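Local coordinates for protein mannitol dehydrogenase (Pseudomonas fluorescens, PDB 1LJ8) that binds NAD and probably interconverts mannitol and fructose as a long-chain mannitol 2-dehydrogenase, at residues E14-Y20 / E95-S101; R39-Y44 / F83-E87; D230-T236 / V256-V262. All blocks are in the same frame, centred on the assembly; numbering follows the deposited sequence.

The contacts follow one another across the three strands at one edge of the mixed sheet (96-107, 83-87, 256-258) in the NAD-binding Rossmann domain. Contact 1 pairs the N-terminal loop with strand 96-107. Contact 2 packs helices 36-40 and 42-50 on the neighbouring strand 83-87. Contact 3 joins the loop after strand 227-230 to strand 256-258, the edge strand. The centres of contacts 1 and 2 lie 9 Å apart, those of contacts 2 and 3 8 Å, and those of contacts 1 and 3 16 Å. Along the chain, contact 2 is nested inside contact 1, and contact 3 comes later. The series leads from a partly buried outer loop to the nicotinamide site.

Contact 1 (E14-Y20 / E95-S101); sequences EVKLPAY and EVRVIGS
Segments 14-20 and 95-101 run side by side in the same direction, 22° apart end to end. Segment 14-20 is a loop, extended from Val15 to Pro18. In segment 95-101, residues 96-99 are strand. They share a single parallel beta bridge, Lys16 with Arg97, CA to CA 4.4 Å. Lys16 N donates to Val96 O at 2.9 Å, and Val98 N to Lys16 O at 2.8 Å. Water 1 extends the pairing: it donates to Glu14 O and accepts from Val96 N. Water 2 joins Leu17 O to Arg97 NH1 in the same way.

Here the N-terminal loop borders the beginning of strand 96-107 in the Rossmann domain. Strand 83-87 pairs with the other edge of this part, and strand 59-64 takes up the pairing from Ser101.

Lys16, Glu95 and Arg97 form a salt-bridge network. Lys16 NZ meets Glu95 OE1 at 2.6 Å. Arg97 NE reaches Glu95 OE2 at 2.9 Å, and Arg97 NH2 reaches Glu95 OE1 at 3.1 Å. Lys16 has chi1 and chi2 both m, and its CB covers one face of the guanidinium, 3.6 Å from Arg97 CZ. Val98 gathers apolar neighbours: its CG2 is 3.9 Å from Val15 CG1 and 4.3 Å from Leu17 CD2, and its CB is 4.1 Å from Pro18 CD. The p rotamer of Tyr20 brings its OH to 2.9 Å from Gly100 C. A CB on Gly100 would clash with that hydroxyl. Tyr20 OH is hydrogen-bonded to Asp47 of helix 42-50, whose OD1 also accepts a hydrogen bond from Gly100 N.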
loop_
_atom_site.group_PDB
_atom_site.type_symbol
_atom_site.label_atom_id
_atom_site.label_comp_id
_atom_site.label_asym_id
_atom_site.label_seq_id
_atom_site.Cartn_x
_atom_site.Cartn_y
_atom_site.Cartn_z
ATOM N N GLU A 14 5.977 -26.387 -15.786
ATOM C CA GLU A 14 6.026 -24.958 -16.065
ATOM C C GLU A 14 6.334 -24.115 -14.842
ATOM O O GLU A 14 6.612 -22.936 -14.971
ATOM C CB GLU A 14 4.690 -24.478 -16.675
ATOM C CG GLU A 14 3.453 -24.454 -15.709
ATOM C CD GLU A 14 2.679 -25.784 -15.641
ATOM O OE1 GLU A 14 3.212 -26.844 -16.054
ATOM O OE2 GLU A 14 1.518 -25.783 -15.134
ATOM N N VAL A 15 6.263 -24.714 -13.660
ATOM C CA VAL A 15 6.482 -23.968 -12.428
ATOM C C VAL A 15 7.972 -23.674 -12.227
ATOM O O VAL A 15 8.775 -24.605 -12.121
ATOM C CB VAL A 15 5.925 -24.753 -11.213
ATOM C CG1 VAL A 15 6.183 -23.958 -9.921
ATOM C CG2 VAL A 15 4.430 -24.969 -11.381
ATOM N N LYS A 16 8.333 -22.388 -12.161
ATOM C CA LYS A 16 9.723 -21.974 -11.964
ATOM C C LYS A 16 10.094 -22.118 -10.490
ATOM O O LYS A 16 9.287 -21.823 -9.583
ATOM C CB LYS A 16 9.900 -20.525 -12.417
ATOM C CG LYS A 16 9.227 -20.218 -13.759
ATOM C CD LYS A 16 10.057 -20.570 -14.976
ATOM C CE LYS A 16 9.444 -19.892 -16.257
ATOM N NZ LYS A 16 9.445 -18.333 -16.335
ATOM N N LEU A 17 11.298 -22.633 -10.254
ATOM C CA LEU A 17 11.794 -22.880 -8.895
ATOM C C LEU A 17 13.030 -22.056 -8.575
ATOM O O LEU A 17 13.772 -21.652 -9.482
ATOM C CB LEU A 17 12.195 -24.358 -8.758
ATOM C CG LEU A 17 11.186 -25.416 -9.229
ATOM C CD1 LEU A 17 11.855 -26.776 -9.105
ATOM C CD2 LEU A 17 9.863 -25.345 -8.418
ATOM N N PRO A 18 13.262 -21.789 -7.294
ATOM C CA PRO A 18 14.446 -21.027 -6.889
ATOM C C PRO A 18 15.638 -21.801 -7.453
ATOM O O PRO A 18 15.636 -23.055 -7.449
ATOM C CB PRO A 18 14.423 -21.152 -5.378
ATOM C CG PRO A 18 12.962 -21.147 -5.060
ATOM C CD PRO A 18 12.371 -22.038 -6.144
ATOM N N ALA A 19 16.643 -21.084 -7.931
ATOM C CA ALA A 19 17.831 -21.717 -8.516
ATOM C C ALA A 19 18.961 -21.747 -7.505
ATOM O O ALA A 19 20.054 -22.220 -7.802
ATOM C CB ALA A 19 18.276 -20.975 -9.785
ATOM N N TYR A 20 18.700 -21.308 -6.285
ATOM C CA TYR A 20 19.732 -21.315 -5.253
ATOM C C TYR A 20 19.342 -22.322 -4.190
ATOM O O TYR A 20 18.176 -22.739 -4.113
ATOM C CB TYR A 20 19.859 -19.919 -4.630
ATOM C CG TYR A 20 18.510 -19.316 -4.229
ATOM C CD1 TYR A 20 18.041 -19.388 -2.906
ATOM C CD2 TYR A 20 17.724 -18.689 -5.178
ATOM C CE1 TYR A 20 16.788 -18.831 -2.543
ATOM C CE2 TYR A 20 16.469 -18.111 -4.843
ATOM C CZ TYR A 20 16.019 -18.197 -3.505
ATOM O OH TYR A 20 14.795 -17.638 -3.166
ATOM N N GLU A 95 4.319 -15.880 -15.646
ATOM C CA GLU A 95 4.889 -17.114 -15.132
ATOM C C GLU A 95 4.283 -17.426 -13.774
ATOM O O GLU A 95 3.605 -16.581 -13.184
ATOM C CB GLU A 95 6.412 -17.019 -14.976
ATOM C CG GLU A 95 6.874 -15.817 -14.163
ATOM C CD GLU A 95 8.397 -15.790 -13.881
ATOM O OE1 GLU A 95 9.174 -16.558 -14.507
ATOM O OE2 GLU A 95 8.801 -14.979 -13.013
ATOM N N VAL A 96 4.501 -18.667 -13.340
ATOM C CA VAL A 96 4.086 -19.180 -12.035
ATOM C C VAL A 96 5.435 -19.590 -11.465
ATOM O O VAL A 96 6.157 -20.410 -12.047
ATOM C CB VAL A 96 3.190 -20.416 -12.147
ATOM C CG1 VAL A 96 2.738 -20.841 -10.731
ATOM C CG2 VAL A 96 2.017 -20.106 -13.011
ATOM N N ARG A 97 5.774 -19.028 -10.311
ATOM C CA ARG A 97 7.092 -19.220 -9.747
ATOM C C ARG A 97 7.049 -19.379 -8.240
ATOM O O ARG A 97 6.324 -18.652 -7.571
ATOM C CB ARG A 97 7.918 -17.968 -10.078
ATOM C CG ARG A 97 9.261 -17.870 -9.365
ATOM C CD ARG A 97 10.002 -16.561 -9.787
ATOM N NE ARG A 97 10.422 -16.626 -11.197
ATOM C CZ ARG A 97 11.434 -17.373 -11.644
ATOM N NH1 ARG A 97 12.164 -18.132 -10.819
ATOM N NH2 ARG A 97 11.683 -17.424 -12.960
ATOM N N VAL A 98 7.814 -20.339 -7.727
ATOM C CA VAL A 98 7.926 -20.508 -6.291
ATOM C C VAL A 98 9.026 -19.541 -5.793
ATOM O O VAL A 98 10.141 -19.532 -6.321
ATOM C CB VAL A 98 8.303 -21.962 -5.933
ATOM C CG1 VAL A 98 8.645 -22.021 -4.439
ATOM C CG2 VAL A 98 7.088 -22.878 -6.245
ATOM N N ILE A 99 8.710 -18.727 -4.779
ATOM C CA ILE A 99 9.626 -17.722 -4.245
ATOM C C ILE A 99 10.243 -18.255 -2.957
ATOM O O ILE A 99 9.503 -18.729 -2.079
ATOM C CB ILE A 99 8.857 -16.408 -3.928
ATOM C CG1 ILE A 99 8.231 -15.858 -5.234
ATOM C CG2 ILE A 99 9.808 -15.380 -3.276
ATOM C CD1 ILE A 99 9.305 -15.350 -6.293
ATOM N N GLY A 100 11.576 -18.160 -2.841
ATOM C CA GLY A 100 12.244 -18.659 -1.646
ATOM C C GLY A 100 13.015 -17.628 -0.846
ATOM O O GLY A 100 13.789 -17.991 0.050
ATOM N N SER A 101 12.780 -16.341 -1.120
ATOM C CA SER A 101 13.531 -15.286 -0.421
ATOM C C SER A 101 13.093 -14.933 1.001
ATOM O O SER A 101 13.782 -14.174 1.674
ATOM C CB SER A 101 13.520 -14.036 -1.301
ATOM O OG SER A 101 12.170 -13.704 -1.570
HETATM O O HOH W 1 5.588 -20.365 -15.540
HETATM O O HOH W 2 13.869 -20.225 -11.704
#

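Contact 2 (R39-Y44 / F83-E87); sequences RAHQAY and FTLYE
Segment 39-44 is helical at both ends, with a break between. His41 is the first residue after helix 36-40 to leave helical geometry (phi/psi -123°/-80°), and it holds the N-cap position of helix 42-50. Segment 83-87 is a strand. The closest CA pair is Ala40 and Leu85, at 6.6 Å. Two strand side chains, Phe83 and Leu85, project toward the helical residues, while Thr84 between them points away.

Phe83 (chi1 60°, p; chi2 91°) is the larger bump. The Arg39 side chain lies over one face of its ring. Arg39 CD is 3.8 Å from the Phe83 ring centroid and 5° off the normal, a CH-pi contact. Arg39 CZ is 4.7 Å from the same centroid, an off-centre cation-pi pair. Ala43 meets the ring edge, with its CB 4.2 Å from Phe83 CZ; its small side chain accommodates the ring tip. Arg39 NH1 has its own partner, the carbonyl of Trp254.

Leu85 fills the next hollow. Leu85 CD1 sits 3.8 Å from Ala40 CA, 4.1 Å from Arg39 O and 3.7 Å from Tyr44 CD1. The t rotamer of Tyr44 brings the ring end near the strand. Water 3 lies between Tyr44 OH (2.7 Å) and Glu87 OE2 (2.5 Å). Glu87 also forms a salt bridge with Arg231.

This is helix-on-sheet packing in a Rossmann domain, close to the NAD-binding residues Gly36 and Thr233. Strand 83-87 lies between strands 96-107 and 256-258. The helical segment packs on one face of this sheet, and helix 238-248 touches Thr84 and Tyr86 on the other.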
loop_
_atom_site.group_PDB
_atom_site.type_symbol
_atom_site.label_atom_id
_atom_site.label_comp_id
_atom_site.label_asym_id
_atom_site.label_seq_id
_atom_site.Cartn_x
_atom_site.Cartn_y
_atom_site.Cartn_z
ATOM N N ARG A 39 5.343 -9.503 -0.819
ATOM C CA ARG A 39 5.719 -10.750 -1.457
ATOM C C ARG A 39 5.807 -10.670 -2.974
ATOM O O ARG A 39 6.657 -11.346 -3.586
ATOM C CB ARG A 39 4.700 -11.857 -1.060
ATOM C CG ARG A 39 4.710 -12.082 0.489
ATOM C CD ARG A 39 3.985 -13.397 0.805
ATOM N NE ARG A 39 2.564 -13.288 0.439
ATOM C CZ ARG A 39 1.804 -14.332 0.089
ATOM N NH1 ARG A 39 2.340 -15.559 0.061
ATOM N NH2 ARG A 39 0.510 -14.143 -0.250
ATOM N N ALA A 40 4.931 -9.878 -3.578
ATOM C CA ALA A 40 4.918 -9.759 -5.054
ATOM C C ALA A 40 5.951 -8.780 -5.578
ATOM O O ALA A 40 6.219 -8.757 -6.802
ATOM C CB ALA A 40 3.521 -9.270 -5.513
ATOM N N HIS A 41 6.527 -7.995 -4.680
ATOM C CA HIS A 41 7.428 -6.918 -5.091
ATOM C C HIS A 41 8.803 -7.032 -4.465
ATOM O O HIS A 41 9.708 -7.527 -5.111
ATOM C CB HIS A 41 6.723 -5.576 -4.761
ATOM C CG HIS A 41 7.425 -4.357 -5.279
ATOM N ND1 HIS A 41 8.330 -3.653 -4.519
ATOM C CD2 HIS A 41 7.347 -3.720 -6.482
ATOM C CE1 HIS A 41 8.788 -2.626 -5.228
ATOM N NE2 HIS A 41 8.212 -2.653 -6.426
ATOM N N GLN A 42 8.991 -6.623 -3.212
ATOM C CA GLN A 42 10.342 -6.750 -2.647
ATOM C C GLN A 42 10.848 -8.187 -2.557
ATOM O O GLN A 42 12.025 -8.458 -2.871
ATOM C CB GLN A 42 10.429 -6.139 -1.229
ATOM C CG GLN A 42 10.002 -4.649 -1.149
ATOM C CD GLN A 42 8.548 -4.526 -0.729
ATOM O OE1 GLN A 42 8.194 -4.877 0.407
ATOM N NE2 GLN A 42 7.690 -4.050 -1.640
ATOM N N ALA A 43 10.008 -9.128 -2.107
ATOM C CA ALA A 43 10.503 -10.514 -2.015
ATOM C C ALA A 43 10.749 -11.075 -3.439
ATOM O O ALA A 43 11.658 -11.894 -3.660
ATOM C CB ALA A 43 9.486 -11.405 -1.260
ATOM N N TYR A 44 9.922 -10.632 -4.381
ATOM C CA TYR A 44 10.064 -11.045 -5.783
ATOM C C TYR A 44 11.459 -10.611 -6.332
ATOM O O TYR A 44 12.209 -11.421 -6.881
ATOM C CB TYR A 44 8.955 -10.372 -6.591
ATOM C CG TYR A 44 9.133 -10.430 -8.096
ATOM C CD1 TYR A 44 8.902 -11.612 -8.803
ATOM C CD2 TYR A 44 9.560 -9.305 -8.791
ATOM C CE1 TYR A 44 9.106 -11.660 -10.206
ATOM C CE2 TYR A 44 9.762 -9.343 -10.187
ATOM C CZ TYR A 44 9.528 -10.534 -10.868
ATOM O OH TYR A 44 9.711 -10.573 -12.241
ATOM N N PHE A 83 6.286 -19.801 -1.150
ATOM C CA PHE A 83 4.942 -19.424 -1.576
ATOM C C PHE A 83 5.023 -19.233 -3.077
ATOM O O PHE A 83 6.117 -18.987 -3.608
ATOM C CB PHE A 83 4.421 -18.151 -0.874
ATOM C CG PHE A 83 5.251 -16.916 -1.109
ATOM C CD1 PHE A 83 4.952 -16.065 -2.193
ATOM C CD2 PHE A 83 6.332 -16.625 -0.289
ATOM C CE1 PHE A 83 5.744 -14.929 -2.453
ATOM C CE2 PHE A 83 7.143 -15.491 -0.526
ATOM C CZ PHE A 83 6.853 -14.630 -1.624
ATOM N N THR A 84 3.874 -19.334 -3.735
ATOM C CA THR A 84 3.821 -19.203 -5.183
ATOM C C THR A 84 3.467 -17.765 -5.574
ATOM O O THR A 84 2.512 -17.169 -5.032
ATOM C CB THR A 84 2.703 -20.113 -5.790
ATOM O OG1 THR A 84 2.798 -21.451 -5.237
ATOM C CG2 THR A 84 2.838 -20.207 -7.302
ATOM N N LEU A 85 4.215 -17.247 -6.536
ATOM C CA LEU A 85 3.923 -15.948 -7.130
ATOM C C LEU A 85 3.189 -16.340 -8.427
ATOM O O LEU A 85 3.761 -17.013 -9.295
ATOM C CB LEU A 85 5.195 -15.192 -7.420
ATOM C CG LEU A 85 4.848 -13.795 -7.989
ATOM C CD1 LEU A 85 5.696 -12.727 -7.344
ATOM C CD2 LEU A 85 5.069 -13.835 -9.463
ATOM N N TYR A 86 1.937 -15.927 -8.558
ATOM C CA TYR A 86 1.101 -16.323 -9.699
ATOM C C TYR A 86 0.723 -15.055 -10.454
ATOM O O TYR A 86 -0.187 -14.322 -10.033
ATOM C CB TYR A 86 -0.126 -17.032 -9.125
ATOM C CG TYR A 86 -1.126 -17.642 -10.104
ATOM C CD1 TYR A 86 -0.769 -17.925 -11.416
ATOM C CD2 TYR A 86 -2.411 -17.979 -9.677
ATOM C CE1 TYR A 86 -1.709 -18.562 -12.321
ATOM C CE2 TYR A 86 -3.335 -18.611 -10.552
ATOM C CZ TYR A 86 -2.959 -18.893 -11.859
ATOM O OH TYR A 86 -3.845 -19.549 -12.702
ATOM N N GLU A 87 1.412 -14.814 -11.571
ATOM C CA GLU A 87 1.156 -13.620 -12.384
ATOM C C GLU A 87 -0.073 -13.834 -13.251
ATOM O O GLU A 87 -0.234 -14.886 -13.841
ATOM C CB GLU A 87 2.378 -13.293 -13.279
ATOM C CG GLU A 87 3.655 -12.889 -12.495
ATOM C CD GLU A 87 4.841 -12.622 -13.404
ATOM O OE1 GLU A 87 4.779 -13.072 -14.579
ATOM O OE2 GLU A 87 5.836 -11.994 -12.934
HETATM O O HOH W 3 8.227 -12.409 -13.585
#

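Contact 3 (D230-T236 / V256-V262); sequences DRITPMT and VVCEPFV. With NAD (nicotinamide-adenine-dinucleotide), chain B.
Asp230 ends strand 227-230, and residues 231-236 form an irregular loop. They run opposite in direction to strand 256-258 and the turn after it. CA to CA, Arg231 is 4.8 Å from Val262, Thr233 4.4 Å from Cys258 and Thr236 6.3 Å from Val256. Asp230 OD2 lies 3.4 Å from Phe261 CE2, at the ring edge; Asp230 OD1 forms a salt bridge with Arg361. With chi1 and chi2 t, Arg231 places its guanidinium between Cys258 SG and Val262 CB, on opposite faces. Arg231 NE donates to Glu259 O at 3.0 Å, while its NH1 is hydrogen-bonded to Ala40 O and its NH2 forms a salt bridge with Glu87. Ile232 N donates to Glu259 OE1 at 2.8 Å, and Glu259 N to Ile232 O at 3.1 Å. Thr233 OG1 turns back to Arg231 O at 2.9 Å, and its CG2 touches Val256 CG2 at 3.6 Å. Thr233 N donates to NAD O7N at 2.8 Å, and NAD N7N to Thr233 O at 3.1 Å. Pro234 CB packs 4.0 Å from Val257 CG2. Water 4 bridges Pro234 O, Thr236 OG1 and Val257 N; Thr236 OG1 is also hydrogen-bonded to Pro255. The loop backbone thus holds the nicotinamide carboxamide in the Rossmann-domain NAD site.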
loop_
_atom_site.group_PDB
_atom_site.type_symbol
_atom_site.label_atom_id
_atom_site.label_comp_id
_atom_site.label_asym_id
_atom_site.label_seq_id
_atom_site.Cartn_x
_atom_site.Cartn_y
_atom_site.Cartn_z
ATOM N N ASP A 230 5.596 -0.175 -7.423
ATOM C CA ASP A 230 4.396 -0.348 -8.217
ATOM C C ASP A 230 4.195 -1.791 -8.684
ATOM O O ASP A 230 5.057 -2.313 -9.375
ATOM C CB ASP A 230 4.540 0.574 -9.453
ATOM C CG ASP A 230 3.224 0.789 -10.215
ATOM O OD1 ASP A 230 2.201 0.283 -9.763
ATOM O OD2 ASP A 230 3.208 1.483 -11.280
ATOM N N ARG A 231 3.099 -2.418 -8.270
ATOM C CA ARG A 231 2.728 -3.752 -8.776
ATOM C C ARG A 231 1.369 -4.076 -8.182
ATOM O O ARG A 231 1.252 -4.277 -6.969
ATOM C CB ARG A 231 3.734 -4.871 -8.428
ATOM C CG ARG A 231 3.285 -6.190 -9.128
ATOM C CD ARG A 231 4.302 -7.322 -8.931
ATOM N NE ARG A 231 4.344 -8.086 -10.183
ATOM C CZ ARG A 231 5.201 -9.062 -10.445
ATOM N NH1 ARG A 231 6.088 -9.442 -9.535
ATOM N NH2 ARG A 231 5.230 -9.593 -11.683
ATOM N N ILE A 232 0.342 -4.090 -9.031
ATOM C CA ILE A 232 -1.033 -4.356 -8.573
ATOM C C ILE A 232 -1.084 -5.774 -8.029
ATOM O O ILE A 232 -0.803 -6.761 -8.723
ATOM C CB ILE A 232 -2.041 -4.120 -9.705
ATOM C CG1 ILE A 232 -2.095 -2.598 -10.016
ATOM C CG2 ILE A 232 -3.433 -4.594 -9.286
ATOM C CD1 ILE A 232 -2.730 -2.319 -11.445
ATOM N N THR A 233 -1.493 -5.856 -6.765
ATOM C CA THR A 233 -1.479 -7.134 -6.050
ATOM C C THR A 233 -2.803 -7.339 -5.324
ATOM O O THR A 233 -3.031 -6.829 -4.216
ATOM C CB THR A 233 -0.270 -7.144 -5.039
ATOM O OG1 THR A 233 0.975 -6.902 -5.748
ATOM C CG2 THR A 233 -0.194 -8.529 -4.286
ATOM N N PRO A 234 -3.718 -8.054 -5.948
ATOM C CA PRO A 234 -5.030 -8.306 -5.332
ATOM C C PRO A 234 -4.888 -9.153 -4.032
ATOM O O PRO A 234 -3.805 -9.703 -3.751
ATOM C CB PRO A 234 -5.758 -9.153 -6.391
ATOM C CG PRO A 234 -5.090 -8.722 -7.723
ATOM C CD PRO A 234 -3.634 -8.571 -7.346
HETATM N N MSE A 235 -6.005 -9.281 -3.310
HETATM C CA MSE A 235 -6.072 -10.159 -2.138
HETATM C C MSE A 235 -6.182 -11.577 -2.678
HETATM O O MSE A 235 -6.751 -11.802 -3.762
HETATM C CB MSE A 235 -7.322 -9.862 -1.281
HETATM C CG MSE A 235 -7.423 -8.409 -0.872
HETATM SE SE MSE A 235 -8.983 -8.223 0.302
HETATM C CE MSE A 235 -10.385 -8.523 -1.048
ATOM N N THR A 236 -5.590 -12.536 -1.975
ATOM C CA THR A 236 -5.681 -13.905 -2.429
ATOM C C THR A 236 -7.012 -14.452 -1.911
ATOM O O THR A 236 -7.130 -14.898 -0.801
ATOM C CB THR A 236 -4.511 -14.741 -1.893
ATOM O OG1 THR A 236 -3.307 -14.284 -2.550
ATOM C CG2 THR A 236 -4.726 -16.262 -2.191
ATOM N N VAL A 256 0.589 -15.609 -3.754
ATOM C CA VAL A 256 0.375 -14.163 -3.970
ATOM C C VAL A 256 0.055 -14.026 -5.468
ATOM O O VAL A 256 0.701 -14.670 -6.301
ATOM C CB VAL A 256 1.590 -13.283 -3.594
ATOM C CG1 VAL A 256 2.840 -13.582 -4.487
ATOM C CG2 VAL A 256 1.184 -11.764 -3.744
ATOM N N VAL A 257 -0.992 -13.267 -5.793
ATOM C CA VAL A 257 -1.343 -13.066 -7.203
ATOM C C VAL A 257 -1.012 -11.608 -7.540
ATOM O O VAL A 257 -1.138 -10.720 -6.674
ATOM C CB VAL A 257 -2.866 -13.334 -7.482
ATOM C CG1 VAL A 257 -3.146 -14.850 -7.366
ATOM C CG2 VAL A 257 -3.743 -12.562 -6.529
ATOM N N CYS A 258 -0.615 -11.350 -8.788
ATOM C CA CYS A 258 -0.217 -9.976 -9.146
ATOM C C CYS A 258 -0.157 -9.862 -10.654
ATOM O O CYS A 258 -0.152 -10.877 -11.363
ATOM C CB CYS A 258 1.192 -9.674 -8.575
ATOM S SG CYS A 258 2.504 -10.883 -9.047
ATOM N N GLU A 259 -0.171 -8.621 -11.149
ATOM C CA GLU A 259 -0.076 -8.387 -12.584
ATOM C C GLU A 259 1.357 -8.607 -13.053
ATOM O O GLU A 259 2.276 -8.623 -12.270
ATOM C CB GLU A 259 -0.468 -6.940 -12.915
ATOM C CG GLU A 259 0.436 -5.956 -12.226
ATOM C CD GLU A 259 0.217 -4.493 -12.619
ATOM O OE1 GLU A 259 0.603 -3.640 -11.802
ATOM O OE2 GLU A 259 -0.290 -4.178 -13.733
ATOM N N PRO A 260 1.551 -8.761 -14.364
ATOM C CA PRO A 260 2.894 -8.966 -14.930
ATOM C C PRO A 260 3.774 -7.735 -14.736
ATOM O O PRO A 260 4.969 -7.850 -14.460
ATOM C CB PRO A 260 2.633 -9.211 -16.443
ATOM C CG PRO A 260 1.193 -9.576 -16.529
ATOM C CD PRO A 260 0.484 -8.944 -15.357
ATOM N N PHE A 261 3.203 -6.551 -14.905
ATOM C CA PHE A 261 3.970 -5.311 -14.744
ATOM C C PHE A 261 4.509 -5.179 -13.296
ATOM O O PHE A 261 3.808 -5.511 -12.342
ATOM C CB PHE A 261 3.103 -4.081 -15.003
ATOM C CG PHE A 261 3.856 -2.777 -14.840
ATOM C CD1 PHE A 261 4.719 -2.331 -15.836
ATOM C CD2 PHE A 261 3.734 -2.031 -13.668
ATOM C CE1 PHE A 261 5.460 -1.141 -15.667
ATOM C CE2 PHE A 261 4.482 -0.839 -13.487
ATOM C CZ PHE A 261 5.330 -0.400 -14.475
ATOM N N VAL A 262 5.732 -4.670 -13.170
ATOM C CA VAL A 262 6.346 -4.434 -11.860
ATOM C C VAL A 262 7.467 -3.406 -12.014
ATOM O O VAL A 262 8.242 -3.421 -12.989
ATOM C CB VAL A 262 6.884 -5.777 -11.240
ATOM C CG1 VAL A 262 7.915 -6.418 -12.143
ATOM C CG2 VAL A 262 7.424 -5.535 -9.810
HETATM P PA NAD B . -2.336 -6.773 3.006
HETATM O O1A NAD B . -3.641 -6.510 3.556
HETATM O O2A NAD B . -1.996 -8.031 2.282
HETATM O O5B NAD B . -1.224 -6.659 4.146
HETATM C C5B NAD B . -1.149 -5.452 4.965
HETATM C C4B NAD B . -0.063 -5.868 5.978
HETATM O O4B NAD B . 0.163 -4.693 6.862
HETATM C C3B NAD B . -0.473 -6.979 7.009
HETATM O O3B NAD B . 0.720 -7.740 7.273
HETATM C C2B NAD B . -0.962 -6.168 8.218
HETATM O O2B NAD B . -0.918 -6.899 9.436
HETATM C C1B NAD B . 0.056 -5.044 8.237
HETATM N N9A NAD B . -0.336 -3.869 8.948
HETATM C C8A NAD B . -1.495 -3.120 8.907
HETATM N N7A NAD B . -1.446 -2.073 9.699
HETATM C C5A NAD B . -0.191 -2.150 10.282
HETATM C C6A NAD B . 0.412 -1.283 11.201
HETATM N N6A NAD B . -0.129 -0.168 11.694
HETATM N N1A NAD B . 1.687 -1.599 11.648
HETATM C C2A NAD B . 2.355 -2.735 11.192
HETATM N N3A NAD B . 1.786 -3.598 10.264
HETATM C C4A NAD B . 0.498 -3.252 9.845
HETATM O O3 NAD B . -2.008 -5.525 2.082
HETATM P PN NAD B . -1.040 -5.369 0.808
HETATM O O1N NAD B . -1.821 -5.590 -0.413
HETATM O O2N NAD B . 0.125 -6.227 1.040
HETATM O O5D NAD B . -0.690 -3.831 0.836
HETATM C C5D NAD B . 0.094 -3.360 1.923
HETATM C C4D NAD B . 0.591 -2.043 1.512
HETATM O O4D NAD B . 1.578 -2.086 0.461
HETATM C C3D NAD B . -0.453 -0.960 1.059
HETATM O O3D NAD B . -1.156 -0.389 2.157
HETATM C C2D NAD B . 0.376 -0.006 0.222
HETATM O O2D NAD B . 0.955 1.017 1.022
HETATM C C1D NAD B . 1.446 -0.930 -0.413
HETATM N N1N NAD B . 1.148 -1.347 -1.797
HETATM C C2N NAD B . 0.184 -2.303 -2.165
HETATM C C3N NAD B . -0.037 -2.510 -3.502
HETATM C C7N NAD B . -1.116 -3.526 -3.921
HETATM O O7N NAD B . -1.437 -3.543 -5.119
HETATM N N7N NAD B . -1.725 -4.285 -3.034
HETATM C C4N NAD B . 0.697 -1.740 -4.529
HETATM C C5N NAD B . 1.690 -0.807 -4.101
HETATM C C6N NAD B . 1.937 -0.587 -2.716
HETATM O O HOH W 4 -2.265 -11.933 -3.386
#